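Local structure of glyoxalase family protein (Bacillus cereus, 1ZSW) at residues Y26-H31 and F216-G221; M181-L186 and F224-V229. The protein is of unknown function but binds a zinc ion and belongs to the glyoxalase/bleomycin resistance/dioxygenase (vicinal oxygen chelate) superfamily. All coordinates share one frame; numbering follows the deposited sequence.

Interaction 1: residues Y26-H31 and F216-G221; sequences YEIKGH and FQSIKG
Ser218 OG donates a hydrogen bond to Ile28 O, 2.8 Å away, the one direct bond between these two loops. The hydroxyl comes in above the carbonyl plane, 36° out of it, with a C=O...OG angle of 142°. It reaches there because chi1 of 69° sets OG between the backbone N and the carbonyl carbon of Ser218, while CB lies against the CG2 branch of Ile28 at 4.0 Å. Ile219 lays its side chain over the polar groups of the other loop, its CD1 methyl resting by van der Waals contact against that same Ile28 O and near the Glu27 carboxylate; Glu27 and Ile219 each have a second conformer, so this part of the contact holds for the modelled one. The Ile28 backbone is tied a second time through a water, which accepts from Ile28 N at 2.9 Å and donates to Ser218 O at 2.7 Å, so both polar atoms of the Ile28 backbone are joined to Ser218. Farther out, the ethyl end of Ile28 leads away from Ser218; its side chain packs on Ile249 and Val251 of strand 244-251, and Tyr204 touches both Ile28 and Ser218. Gly30 is paired by backbone hydrogen bonding with Arg250. Serine and water thus join the lead-in to strand 31-38, which carries the zinc ligand His33, to the turn leaving strand 213-217 of a glyoxalase-superfamily domain, a loop-to-loop junction in which the Ile28 side chain is about 11 Å from that of the zinc ligand Glu294.

Interaction 2: residues M181-L186 and F224-V229; sequences MGSVEL and FGEIVV
Leu186 N donates to Val228 O at 2.8 Å, where strands 181-186 and 227-229 run parallel and pack tightly. The ladder continues with Val228 N to Val184 O and Val184 N to Glu226 O, both 2.9 Å. CA-H...O contacts from Ile227, Glu185 and Val229 reinforce it. On the face bearing Val184, Ile227, Leu186 and Val229, Leu186 CD1 touches Ile227 CG2 at 3.6 Å, and helix 191-201 covers part of this face through Met194, Leu198 and Leu191. Beside the ladder's start, Ser183 OG donates to Glu226 OE1 at 2.7 Å, meeting the oxygen on its anti side, 30° out of the carboxylate plane. The glutamate reaches it with CG anti to the backbone N (chi1 -172°) and an extended chain; Arg138 forms a salt bridge to the same OE1, a second grip that would favour the charged carboxylate. Glu185, on the face of Val228, turns its acid to Thr103, Arg104 and Tyr135. The looser end lies at Met181 and Phe224, where direct bonding gives way to a water donating to Met181 O and Phe224 O, each at 2.8 Å; the CB of the partly exposed Phe224 points away from 181-186, and its ring meets Trp164 edge-to-face. In the run of strand 180-188, helix 191-201 and strands 205-209, 213-217 and 227-231, the first and fourth strands pair in parallel, as in the βαβββ module of the vicinal oxygen chelate fold and consistent with the family.

How the interactions relate
From the N terminus, the chain passes 26-31 on its way into strand 31-38, and only after the strands up to 150-155 does it reach 181-186, the first half of interaction 2. It then runs through helix 191-201 and the hairpin 205-217 to 216-221, closing the long loop of interaction 1, and on to 224-229, closing the short loop of interaction 2. The segments alternate, so the two contacts cross. They meet directly: Phe216 pairs with Ile227 between neighbouring antiparallel strands, and His31 bonds Phe224 by backbone and Glu226 O by NE2. Together they join the sheet of strand 31-38 to that of strands 180-188, 213-217 and 227-231.

Interaction 1: residues Y26-H31 and F216-G221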
loop_
_atom_site.group_PDB
_atom_site.type_symbol
_atom_site.label_atom_id
_atom_site.label_comp_id
_atom_site.label_asym_id
_atom_site.label_seq_id
_atom_site.Cartn_x
_atom_site.Cartn_y
_atom_site.Cartn_z
ATOM N N TYR A 26 -16.938 -0.653 -13.049
ATOM C CA TYR A 26 -16.818 -1.336 -11.763
ATOM C C TYR A 26 -16.298 -0.394 -10.716
ATOM O O TYR A 26 -15.582 0.572 -11.039
ATOM C CB TYR A 26 -15.832 -2.511 -11.831
ATOM C CG TYR A 26 -16.160 -3.576 -12.841
ATOM C CD1 TYR A 26 -15.472 -3.650 -14.036
ATOM C CD2 TYR A 26 -17.162 -4.511 -12.581
ATOM C CE1 TYR A 26 -15.777 -4.650 -15.004
ATOM C CE2 TYR A 26 -17.480 -5.506 -13.517
ATOM C CZ TYR A 26 -16.769 -5.567 -14.718
ATOM O OH TYR A 26 -17.063 -6.546 -15.639
ATOM N N GLU A 27 -16.661 -0.655 -9.458
ATOM C CA GLU A 27 -16.136 0.116 -8.325
ATOM C C GLU A 27 -14.734 -0.383 -8.025
ATOM O O GLU A 27 -14.362 -1.503 -8.395
ATOM C CB GLU A 27 -17.011 -0.053 -7.070
ATOM C CG GLU A 27 -16.835 -1.386 -6.329
ATOM C CD GLU A 27 -17.824 -1.615 -5.170
ATOM O OE1 GLU A 27 -18.476 -0.648 -4.708
ATOM O OE2 GLU A 27 -17.944 -2.769 -4.724
ATOM N N ILE A 28 -13.957 0.450 -7.356
ATOM C CA ILE A 28 -12.663 0.054 -6.804
ATOM C C ILE A 28 -12.813 0.137 -5.298
ATOM O O ILE A 28 -12.997 1.224 -4.754
ATOM C CB ILE A 28 -11.517 1.006 -7.278
ATOM C CG1 ILE A 28 -11.246 0.928 -8.788
ATOM C CG2 ILE A 28 -10.218 0.759 -6.497
ATOM C CD1 ILE A 28 -10.598 -0.359 -9.284
ATOM N N LYS A 29 -12.703 -0.992 -4.610
ATOM C CA LYS A 29 -12.995 -1.018 -3.173
ATOM C C LYS A 29 -12.010 -0.287 -2.291
ATOM O O LYS A 29 -12.368 0.109 -1.190
ATOM C CB LYS A 29 -13.196 -2.437 -2.677
ATOM C CG LYS A 29 -14.522 -3.029 -3.211
ATOM C CD LYS A 29 -15.037 -4.145 -2.328
ATOM C CE LYS A 29 -15.985 -3.589 -1.287
ATOM N NZ LYS A 29 -16.660 -4.659 -0.489
ATOM N N GLY A 30 -10.776 -0.137 -2.751
ATOM C CA GLY A 30 -9.745 0.444 -1.884
ATOM C C GLY A 30 -8.344 0.059 -2.341
ATOM O O GLY A 30 -8.155 -0.617 -3.363
ATOM N N HIS A 31 -7.375 0.510 -1.569
ATOM C CA HIS A 31 -5.990 0.078 -1.776
ATOM C C HIS A 31 -5.856 -1.417 -1.526
ATOM O O HIS A 31 -6.500 -1.990 -0.625
ATOM C CB HIS A 31 -4.990 0.796 -0.860
ATOM C CG HIS A 31 -5.190 2.284 -0.778
ATOM N ND1 HIS A 31 -5.290 3.067 -1.907
ATOM C CD2 HIS A 31 -5.267 3.133 0.291
ATOM C CE1 HIS A 31 -5.429 4.339 -1.543
ATOM N NE2 HIS A 31 -5.430 4.404 -0.219
ATOM N N PHE A 216 -9.142 12.383 -3.113
ATOM C CA PHE A 216 -10.024 11.536 -3.879
ATOM C C PHE A 216 -10.274 10.290 -3.074
ATOM O O PHE A 216 -9.390 9.861 -2.294
ATOM C CB PHE A 216 -9.355 11.106 -5.215
ATOM C CG PHE A 216 -8.984 12.268 -6.077
ATOM C CD1 PHE A 216 -9.893 12.776 -7.012
ATOM C CD2 PHE A 216 -7.741 12.885 -5.927
ATOM C CE1 PHE A 216 -9.551 13.923 -7.780
ATOM C CE2 PHE A 216 -7.391 14.012 -6.722
ATOM C CZ PHE A 216 -8.296 14.507 -7.636
ATOM N N GLN A 217 -11.459 9.743 -3.250
ATOM C CA GLN A 217 -11.853 8.506 -2.602
ATOM C C GLN A 217 -12.324 7.487 -3.628
ATOM O O GLN A 217 -13.102 7.785 -4.545
ATOM C CB GLN A 217 -12.945 8.767 -1.545
ATOM C CG GLN A 217 -12.385 9.413 -0.324
ATOM C CD GLN A 217 -13.421 10.032 0.581
ATOM O OE1 GLN A 217 -13.096 10.427 1.701
ATOM N NE2 GLN A 217 -14.643 10.150 0.096
ATOM N N SER A 218 -11.857 6.243 -3.517
ATOM C CA SER A 218 -12.301 5.242 -4.490
ATOM C C SER A 218 -13.777 4.958 -4.331
ATOM O O SER A 218 -14.502 4.800 -5.330
ATOM C CB SER A 218 -11.465 3.936 -4.390
ATOM O OG SER A 218 -11.676 3.209 -3.206
ATOM N N ILE A 219 -14.196 4.899 -3.062
ATOM C CA ILE A 219 -15.608 4.797 -2.662
ATOM C C ILE A 219 -15.914 6.106 -1.927
ATOM O O ILE A 219 -15.199 6.480 -0.999
ATOM C CB ILE A 219 -15.875 3.570 -1.719
ATOM C CG1 ILE A 219 -15.514 2.212 -2.382
ATOM C CG2 ILE A 219 -17.362 3.534 -1.241
ATOM C CD1 ILE A 219 -16.320 1.869 -3.661
ATOM N N LYS A 220 -16.962 6.821 -2.333
ATOM C CA LYS A 220 -17.297 8.054 -1.612
ATOM C C LYS A 220 -17.566 7.809 -0.125
ATOM O O LYS A 220 -18.371 6.929 0.249
ATOM C CB LYS A 220 -18.525 8.737 -2.266
ATOM C CG LYS A 220 -18.919 10.008 -1.532
ATOM C CD LYS A 220 -19.785 10.875 -2.423
ATOM C CE LYS A 220 -20.672 11.795 -1.593
ATOM N NZ LYS A 220 -21.574 12.572 -2.495
ATOM N N GLY A 221 -16.871 8.569 0.715
ATOM C CA GLY A 221 -17.042 8.501 2.159
ATOM C C GLY A 221 -16.112 7.557 2.884
ATOM O O GLY A 221 -16.085 7.543 4.118
HETATM O O HOH W 1 -15.380 2.990 -7.126
#

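Interaction 2: residues M181-L186 and F224-V229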
loop_
_atom_site.group_PDB
_atom_site.type_symbol
_atom_site.label_atom_id
_atom_site.label_comp_id
_atom_site.label_asym_id
_atom_site.label_seq_id
_atom_site.Cartn_x
_atom_site.Cartn_y
_atom_site.Cartn_z
ATOM N N MET A 181 -4.681 0.223 5.580
ATOM C CA MET A 181 -4.338 1.482 4.904
ATOM C C MET A 181 -5.490 2.431 4.865
ATOM O O MET A 181 -6.620 2.045 4.592
ATOM C CB MET A 181 -3.897 1.204 3.450
ATOM C CG MET A 181 -2.627 0.367 3.456
ATOM S SD MET A 181 -2.288 -0.330 1.782
ATOM C CE MET A 181 -1.851 1.201 1.050
ATOM N N GLY A 182 -5.153 3.715 5.041
ATOM C CA GLY A 182 -6.100 4.814 4.758
ATOM C C GLY A 182 -5.555 5.693 3.635
ATOM O O GLY A 182 -5.181 5.181 2.578
ATOM N N SER A 183 -5.506 7.008 3.828
ATOM C CA SER A 183 -5.027 7.913 2.791
ATOM C C SER A 183 -3.634 7.536 2.327
ATOM O O SER A 183 -2.762 7.296 3.174
ATOM C CB SER A 183 -4.897 9.328 3.377
ATOM O OG SER A 183 -6.026 9.647 4.156
ATOM N N VAL A 184 -3.403 7.558 1.014
ATOM C CA VAL A 184 -2.022 7.434 0.472
ATOM C C VAL A 184 -1.743 8.730 -0.267
ATOM O O VAL A 184 -2.582 9.183 -0.992
ATOM C CB VAL A 184 -1.889 6.216 -0.481
ATOM C CG1 VAL A 184 -0.518 6.210 -1.139
ATOM C CG2 VAL A 184 -2.045 4.881 0.330
ATOM N N GLU A 185 -0.573 9.305 -0.016
ATOM C CA GLU A 185 -0.220 10.637 -0.570
ATOM C C GLU A 185 0.657 10.477 -1.810
ATOM O O GLU A 185 1.703 9.761 -1.770
ATOM C CB GLU A 185 0.567 11.383 0.488
ATOM C CG GLU A 185 0.856 12.831 0.145
ATOM C CD GLU A 185 1.696 13.438 1.233
ATOM O OE1 GLU A 185 1.096 13.840 2.286
ATOM O OE2 GLU A 185 2.948 13.471 1.084
ATOM N N LEU A 186 0.248 11.171 -2.871
ATOM C CA LEU A 186 1.007 11.240 -4.152
ATOM C C LEU A 186 1.447 12.705 -4.311
ATOM O O LEU A 186 0.597 13.591 -4.181
ATOM C CB LEU A 186 0.108 10.849 -5.340
ATOM C CG LEU A 186 -0.606 9.494 -5.234
ATOM C CD1 LEU A 186 -1.387 9.150 -6.478
ATOM C CD2 LEU A 186 0.402 8.369 -4.930
ATOM N N PHE A 224 -10.604 3.861 2.870
ATOM C CA PHE A 224 -9.816 2.674 2.507
ATOM C C PHE A 224 -9.172 2.766 1.127
ATOM O O PHE A 224 -8.308 1.952 0.794
ATOM C CB PHE A 224 -10.691 1.419 2.539
ATOM C CG PHE A 224 -11.608 1.376 3.703
ATOM C CD1 PHE A 224 -11.116 1.475 4.992
ATOM C CD2 PHE A 224 -12.976 1.276 3.486
ATOM C CE1 PHE A 224 -11.967 1.474 6.083
ATOM C CE2 PHE A 224 -13.847 1.264 4.569
ATOM C CZ PHE A 224 -13.337 1.361 5.861
ATOM N N GLY A 225 -9.589 3.737 0.325
ATOM C CA GLY A 225 -9.038 3.897 -1.008
ATOM C C GLY A 225 -8.677 5.346 -1.254
ATOM O O GLY A 225 -8.489 5.752 -2.407
ATOM N N GLU A 226 -8.538 6.110 -0.168
ATOM C CA GLU A 226 -8.343 7.552 -0.293
ATOM C C GLU A 226 -6.946 7.898 -0.779
ATOM O O GLU A 226 -5.971 7.318 -0.305
ATOM C CB GLU A 226 -8.651 8.231 1.021
ATOM C CG GLU A 226 -8.667 9.762 0.912
ATOM C CD GLU A 226 -9.084 10.403 2.239
ATOM O OE1 GLU A 226 -8.202 10.723 3.051
ATOM O OE2 GLU A 226 -10.306 10.536 2.438
ATOM N N ILE A 227 -6.884 8.834 -1.718
ATOM C CA ILE A 227 -5.603 9.334 -2.256
ATOM C C ILE A 227 -5.575 10.846 -2.079
ATOM O O ILE A 227 -6.526 11.515 -2.469
ATOM C CB ILE A 227 -5.447 8.965 -3.728
ATOM C CG1 ILE A 227 -5.320 7.421 -3.831
ATOM C CG2 ILE A 227 -4.189 9.572 -4.275
ATOM C CD1 ILE A 227 -5.224 6.987 -5.305
ATOM N N VAL A 228 -4.490 11.329 -1.498
ATOM C CA VAL A 228 -4.211 12.763 -1.339
ATOM C C VAL A 228 -3.182 13.117 -2.404
ATOM O O VAL A 228 -2.075 12.569 -2.407
ATOM C CB VAL A 228 -3.625 13.034 0.052
ATOM C CG1 VAL A 228 -3.234 14.528 0.170
ATOM C CG2 VAL A 228 -4.650 12.674 1.121
ATOM N N VAL A 229 -3.516 14.052 -3.282
ATOM C CA VAL A 229 -2.620 14.443 -4.371
ATOM C C VAL A 229 -2.107 15.849 -4.065
ATOM O O VAL A 229 -2.908 16.772 -3.907
ATOM C CB VAL A 229 -3.303 14.399 -5.754
ATOM C CG1 VAL A 229 -2.320 14.835 -6.858
ATOM C CG2 VAL A 229 -3.825 12.990 -6.054
HETATM O O HOH W 2 -7.315 0.121 2.628
#